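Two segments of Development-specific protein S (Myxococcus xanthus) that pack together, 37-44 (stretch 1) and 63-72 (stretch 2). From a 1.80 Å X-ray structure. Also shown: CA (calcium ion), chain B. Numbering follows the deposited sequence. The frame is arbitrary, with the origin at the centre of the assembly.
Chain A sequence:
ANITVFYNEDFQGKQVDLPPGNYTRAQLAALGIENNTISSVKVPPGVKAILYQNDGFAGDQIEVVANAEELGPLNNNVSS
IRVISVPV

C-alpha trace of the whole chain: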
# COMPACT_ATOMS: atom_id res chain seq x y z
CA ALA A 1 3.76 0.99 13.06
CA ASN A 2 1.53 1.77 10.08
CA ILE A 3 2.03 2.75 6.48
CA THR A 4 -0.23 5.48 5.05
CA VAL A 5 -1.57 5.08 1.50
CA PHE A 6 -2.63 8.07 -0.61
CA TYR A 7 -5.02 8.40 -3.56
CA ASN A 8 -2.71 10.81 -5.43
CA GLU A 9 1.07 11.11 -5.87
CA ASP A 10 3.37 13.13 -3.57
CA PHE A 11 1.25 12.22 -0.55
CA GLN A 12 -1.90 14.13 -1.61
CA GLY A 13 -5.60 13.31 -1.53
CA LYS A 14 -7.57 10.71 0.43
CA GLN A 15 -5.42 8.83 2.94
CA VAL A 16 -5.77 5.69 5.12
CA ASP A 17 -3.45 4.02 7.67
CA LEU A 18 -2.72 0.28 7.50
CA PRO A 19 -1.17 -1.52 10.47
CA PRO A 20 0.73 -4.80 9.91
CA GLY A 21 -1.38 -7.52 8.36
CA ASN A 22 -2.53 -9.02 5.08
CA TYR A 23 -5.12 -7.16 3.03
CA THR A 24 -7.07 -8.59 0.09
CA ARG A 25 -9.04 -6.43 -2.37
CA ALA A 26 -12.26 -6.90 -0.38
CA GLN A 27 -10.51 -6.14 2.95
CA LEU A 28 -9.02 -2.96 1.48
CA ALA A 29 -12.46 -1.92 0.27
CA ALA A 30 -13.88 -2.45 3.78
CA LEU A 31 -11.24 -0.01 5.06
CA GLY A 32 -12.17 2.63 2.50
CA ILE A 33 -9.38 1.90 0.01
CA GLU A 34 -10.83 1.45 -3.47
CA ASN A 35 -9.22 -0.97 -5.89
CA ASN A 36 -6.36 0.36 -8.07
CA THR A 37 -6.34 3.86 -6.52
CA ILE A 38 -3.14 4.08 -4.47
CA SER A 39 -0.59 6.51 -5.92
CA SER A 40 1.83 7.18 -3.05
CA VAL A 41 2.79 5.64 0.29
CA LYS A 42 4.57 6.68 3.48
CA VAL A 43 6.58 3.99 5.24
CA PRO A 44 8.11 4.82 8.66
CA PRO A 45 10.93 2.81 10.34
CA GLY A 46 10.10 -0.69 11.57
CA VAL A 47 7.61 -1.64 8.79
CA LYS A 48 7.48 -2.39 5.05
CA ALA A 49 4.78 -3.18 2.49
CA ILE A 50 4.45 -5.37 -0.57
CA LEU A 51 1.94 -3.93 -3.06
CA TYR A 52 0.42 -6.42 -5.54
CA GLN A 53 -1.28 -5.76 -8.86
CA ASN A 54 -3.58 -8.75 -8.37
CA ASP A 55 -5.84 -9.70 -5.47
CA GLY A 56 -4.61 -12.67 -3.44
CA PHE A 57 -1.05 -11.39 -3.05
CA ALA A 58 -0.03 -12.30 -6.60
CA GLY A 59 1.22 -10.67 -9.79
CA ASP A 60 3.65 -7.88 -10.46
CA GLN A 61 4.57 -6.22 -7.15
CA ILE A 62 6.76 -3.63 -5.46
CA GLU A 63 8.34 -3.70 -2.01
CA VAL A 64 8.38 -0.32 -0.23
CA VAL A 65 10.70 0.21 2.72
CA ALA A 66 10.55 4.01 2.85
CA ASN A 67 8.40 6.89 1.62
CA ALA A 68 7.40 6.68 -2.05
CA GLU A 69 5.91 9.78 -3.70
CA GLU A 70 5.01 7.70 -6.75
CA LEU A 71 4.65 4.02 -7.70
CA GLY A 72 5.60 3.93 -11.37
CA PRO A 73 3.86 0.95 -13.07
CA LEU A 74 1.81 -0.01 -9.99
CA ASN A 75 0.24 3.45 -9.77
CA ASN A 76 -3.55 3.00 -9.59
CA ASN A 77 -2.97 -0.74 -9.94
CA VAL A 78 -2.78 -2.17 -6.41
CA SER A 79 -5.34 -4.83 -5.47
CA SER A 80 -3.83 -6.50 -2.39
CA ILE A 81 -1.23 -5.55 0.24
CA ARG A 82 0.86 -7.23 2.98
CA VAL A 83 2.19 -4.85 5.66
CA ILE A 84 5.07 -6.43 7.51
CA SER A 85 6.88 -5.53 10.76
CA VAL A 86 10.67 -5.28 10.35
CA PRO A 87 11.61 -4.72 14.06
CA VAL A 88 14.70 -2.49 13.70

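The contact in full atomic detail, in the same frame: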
# COMPACT_ATOMS: atom_id res chain seq x y z
N THR A 37 -6.25 2.41 -6.72
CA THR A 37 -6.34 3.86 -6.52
C THR A 37 -5.11 4.47 -5.86
O THR A 37 -4.83 5.67 -6.01
CB THR A 37 -7.60 4.29 -5.70
OG1 THR A 37 -7.60 3.63 -4.42
CG2 THR A 37 -8.89 3.98 -6.46
N ILE A 38 -4.34 3.63 -5.17
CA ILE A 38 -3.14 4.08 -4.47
C ILE A 38 -2.10 4.66 -5.43
O ILE A 38 -1.79 4.09 -6.46
CB ILE A 38 -2.56 2.94 -3.65
CG1 ILE A 38 -3.57 2.53 -2.58
CG2 ILE A 38 -1.24 3.35 -3.04
CD1 ILE A 38 -3.12 1.38 -1.73
N SER A 39 -1.58 5.84 -5.08
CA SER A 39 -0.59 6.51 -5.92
C SER A 39 0.69 6.90 -5.18
O SER A 39 1.71 7.23 -5.79
CB SER A 39 -1.24 7.71 -6.61
OG SER A 39 -2.47 7.34 -7.24
N SER A 40 0.64 6.87 -3.86
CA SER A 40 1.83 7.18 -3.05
C SER A 40 1.67 6.58 -1.66
O SER A 40 0.55 6.31 -1.21
CB SER A 40 2.13 8.70 -3.02
OG SER A 40 1.17 9.47 -2.34
N VAL A 41 2.80 6.27 -1.02
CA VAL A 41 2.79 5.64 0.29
C VAL A 41 3.91 6.14 1.19
O VAL A 41 5.03 6.39 0.74
CB VAL A 41 2.96 4.11 0.16
CG1 VAL A 41 2.83 3.44 1.53
CG2 VAL A 41 1.95 3.53 -0.82
N LYS A 42 3.59 6.28 2.48
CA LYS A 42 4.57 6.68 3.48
C LYS A 42 4.89 5.42 4.27
O LYS A 42 4.00 4.64 4.62
CB LYS A 42 4.01 7.76 4.41
CG LYS A 42 3.89 9.14 3.78
CD LYS A 42 3.57 10.19 4.82
CE LYS A 42 3.49 11.57 4.19
NZ LYS A 42 3.16 12.62 5.18
N VAL A 43 6.17 5.16 4.49
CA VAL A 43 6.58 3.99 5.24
C VAL A 43 7.61 4.40 6.29
O VAL A 43 8.74 4.72 5.96
CB VAL A 43 7.19 2.91 4.30
CG1 VAL A 43 7.45 1.61 5.06
CG2 VAL A 43 6.26 2.65 3.12
N PRO A 44 7.20 4.44 7.58
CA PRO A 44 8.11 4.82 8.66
C PRO A 44 8.98 3.63 9.04
O PRO A 44 8.72 2.50 8.60
CB PRO A 44 7.15 5.17 9.79
CG PRO A 44 6.07 4.17 9.61
CD PRO A 44 5.85 4.19 8.11
N GLU A 63 8.10 -3.74 -3.45
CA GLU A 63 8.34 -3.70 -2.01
C GLU A 63 8.79 -2.29 -1.60
O GLU A 63 9.74 -1.74 -2.18
CB GLU A 63 9.39 -4.72 -1.60
CG GLU A 63 9.84 -4.61 -0.17
CD GLU A 63 11.05 -5.47 0.11
OE1 GLU A 63 12.19 -4.97 -0.07
OE2 GLU A 63 10.87 -6.64 0.50
N VAL A 64 8.04 -1.66 -0.70
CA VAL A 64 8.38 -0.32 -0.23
C VAL A 64 8.93 -0.37 1.19
O VAL A 64 8.31 -0.96 2.09
CB VAL A 64 7.16 0.65 -0.29
CG1 VAL A 64 6.77 0.91 -1.73
CG2 VAL A 64 5.97 0.08 0.47
N VAL A 65 10.09 0.23 1.40
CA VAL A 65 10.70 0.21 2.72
C VAL A 65 10.92 1.62 3.26
O VAL A 65 11.49 1.79 4.32
CB VAL A 65 12.03 -0.56 2.70
CG1 VAL A 65 11.76 -1.98 2.26
CG2 VAL A 65 13.04 0.14 1.78
N ALA A 66 10.44 2.60 2.51
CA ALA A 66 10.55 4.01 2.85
C ALA A 66 9.53 4.77 2.01
O ALA A 66 8.91 4.21 1.09
CB ALA A 66 11.96 4.51 2.55
N ASN A 67 9.36 6.06 2.33
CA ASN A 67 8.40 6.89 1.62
C ASN A 67 8.55 6.81 0.10
O ASN A 67 9.65 6.75 -0.42
CB ASN A 67 8.51 8.35 2.08
CG ASN A 67 7.94 8.56 3.47
OD1 ASN A 67 7.50 7.61 4.13
ND2 ASN A 67 7.91 9.81 3.90
N ALA A 68 7.41 6.77 -0.59
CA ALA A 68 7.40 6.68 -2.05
C ALA A 68 6.34 7.63 -2.59
O ALA A 68 5.15 7.36 -2.49
CB ALA A 68 7.09 5.26 -2.49
N GLU A 69 6.79 8.75 -3.14
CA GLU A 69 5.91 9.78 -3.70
C GLU A 69 5.14 9.30 -4.93
O GLU A 69 4.16 9.92 -5.35
CB GLU A 69 6.72 11.02 -4.11
CG GLU A 69 7.64 10.77 -5.32
CD GLU A 69 8.23 12.05 -5.91
OE1 GLU A 69 9.22 12.55 -5.33
OE2 GLU A 69 7.70 12.53 -6.94
N GLU A 70 5.65 8.26 -5.58
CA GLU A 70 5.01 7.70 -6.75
C GLU A 70 5.29 6.20 -6.81
O GLU A 70 6.20 5.71 -6.14
CB GLU A 70 5.49 8.42 -8.02
CG GLU A 70 6.92 8.15 -8.42
CD GLU A 70 7.04 7.93 -9.93
OE1 GLU A 70 6.00 7.88 -10.63
OE2 GLU A 70 8.19 7.79 -10.41
N LEU A 71 4.53 5.48 -7.62
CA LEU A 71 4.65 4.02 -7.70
C LEU A 71 4.92 3.47 -9.10
O LEU A 71 4.73 2.28 -9.35
CB LEU A 71 3.39 3.37 -7.13
CG LEU A 71 3.09 3.63 -5.64
CD1 LEU A 71 1.76 3.02 -5.30
CD2 LEU A 71 4.19 3.05 -4.76
N GLY A 72 5.31 4.36 -10.02
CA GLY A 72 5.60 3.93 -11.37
C GLY A 72 4.50 3.09 -11.98
O GLY A 72 3.34 3.50 -11.98
CA CA B . -4.27 7.19 -7.37
O HOH W 1 2.46 6.60 -8.59
O HOH W 2 12.02 3.99 6.56
O HOH W 3 -5.67 7.74 -7.86

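The contact is pinned at its centre by one antiparallel bridge between Val41 and Ala68. Val41 N donates to Ala68 O at 3.0 Å, and Ala68 N donates to Val41 O at 2.8 Å; with N-H...O angles of 163° and 165°, both bonds are nearly straight. The two residues thus satisfy each other's backbone completely across the contact, with their CA atoms 5.3 Å apart. The bridge is a single one. Stretch 1 is a strand from Ser40 to Lys42, but its partner around Ala68 is loop, so the first rule here is that a reciprocal pair of backbone bonds can dock an irregular segment onto a strand without a continued ladder.

Beyond the bridge, the next hydrogen bond comes from a side chain rather than a backbone carbonyl. Asn67 leaves its backbone sideways to stretch 1, yet chi1 of -73° and chi2 of 3° bring its end inward, and Val43 N donates to Asn67 OD1 at 2.8 Å. The N-H...O angle of 144° makes this bond more bent than the bridge pair. Asn67 OD1 also sits 3.1 Å from Lys42 CA, so the amide is held close against the strand backbone. The CA-to-CB bond of Lys42 is directed away from stretch 2, although Lys42 CB still lies 3.5 Å from Asn67 OD1; beyond CB the chain runs on extended, t at chi2 through chi4, and NZ makes no contact with stretch 2.

CA-H...O contacts and two waters extend this pattern. Asn67 CA approaches Val41 O at 3.5 Å in a CA-H...O contact, which gives that carbonyl a second, softer neighbour beside Ala68 N. Glu70 CA makes a similar contact with Ser39 O, also at 3.5 Å. Water 1 then fills the gap between Ser39 and Leu71: it accepts from Leu71 N at 2.5 Å from its O, a very short separation, and lies 3.0 Å from Ser39 O. At the other end, water 2 donates to Val65 O at 3.2 Å and, weakly, to Val43 O at 3.4 Å from its own O. Not every polar atom is answered: Ala66 N is buried by the contact and has no partner in the model.

The packing is built from small apolar pieces flanking the bridge. Val43, its CA-to-CB bond directed toward stretch 2, has more area covered than any other residue here; its CG2 meets CG2 of Val64 at 3.7 Å, while its CG1 lies 3.9 Å from Val65 C. At the other end, Leu71 also points toward the partner stretch, and its CD1 reaches CG2 of Ile38 at 3.8 Å. Between them Ser40 comes in close, its CB 3.3 Å from both Ala68 O and Glu69 O, while its OG is hydrogen-bonded elsewhere in the structure.

Ser39 points away from stretch 2 and spends its side chain on calcium: Ser39 OG at 1.8 Å and Thr37 O at 2.1 Å are among the ligands of the calcium ion, with a water and two atoms elsewhere in the structure; both distances are short for calcium. Its carbonyl still serves the contact, so one residue links the metal site to the interface.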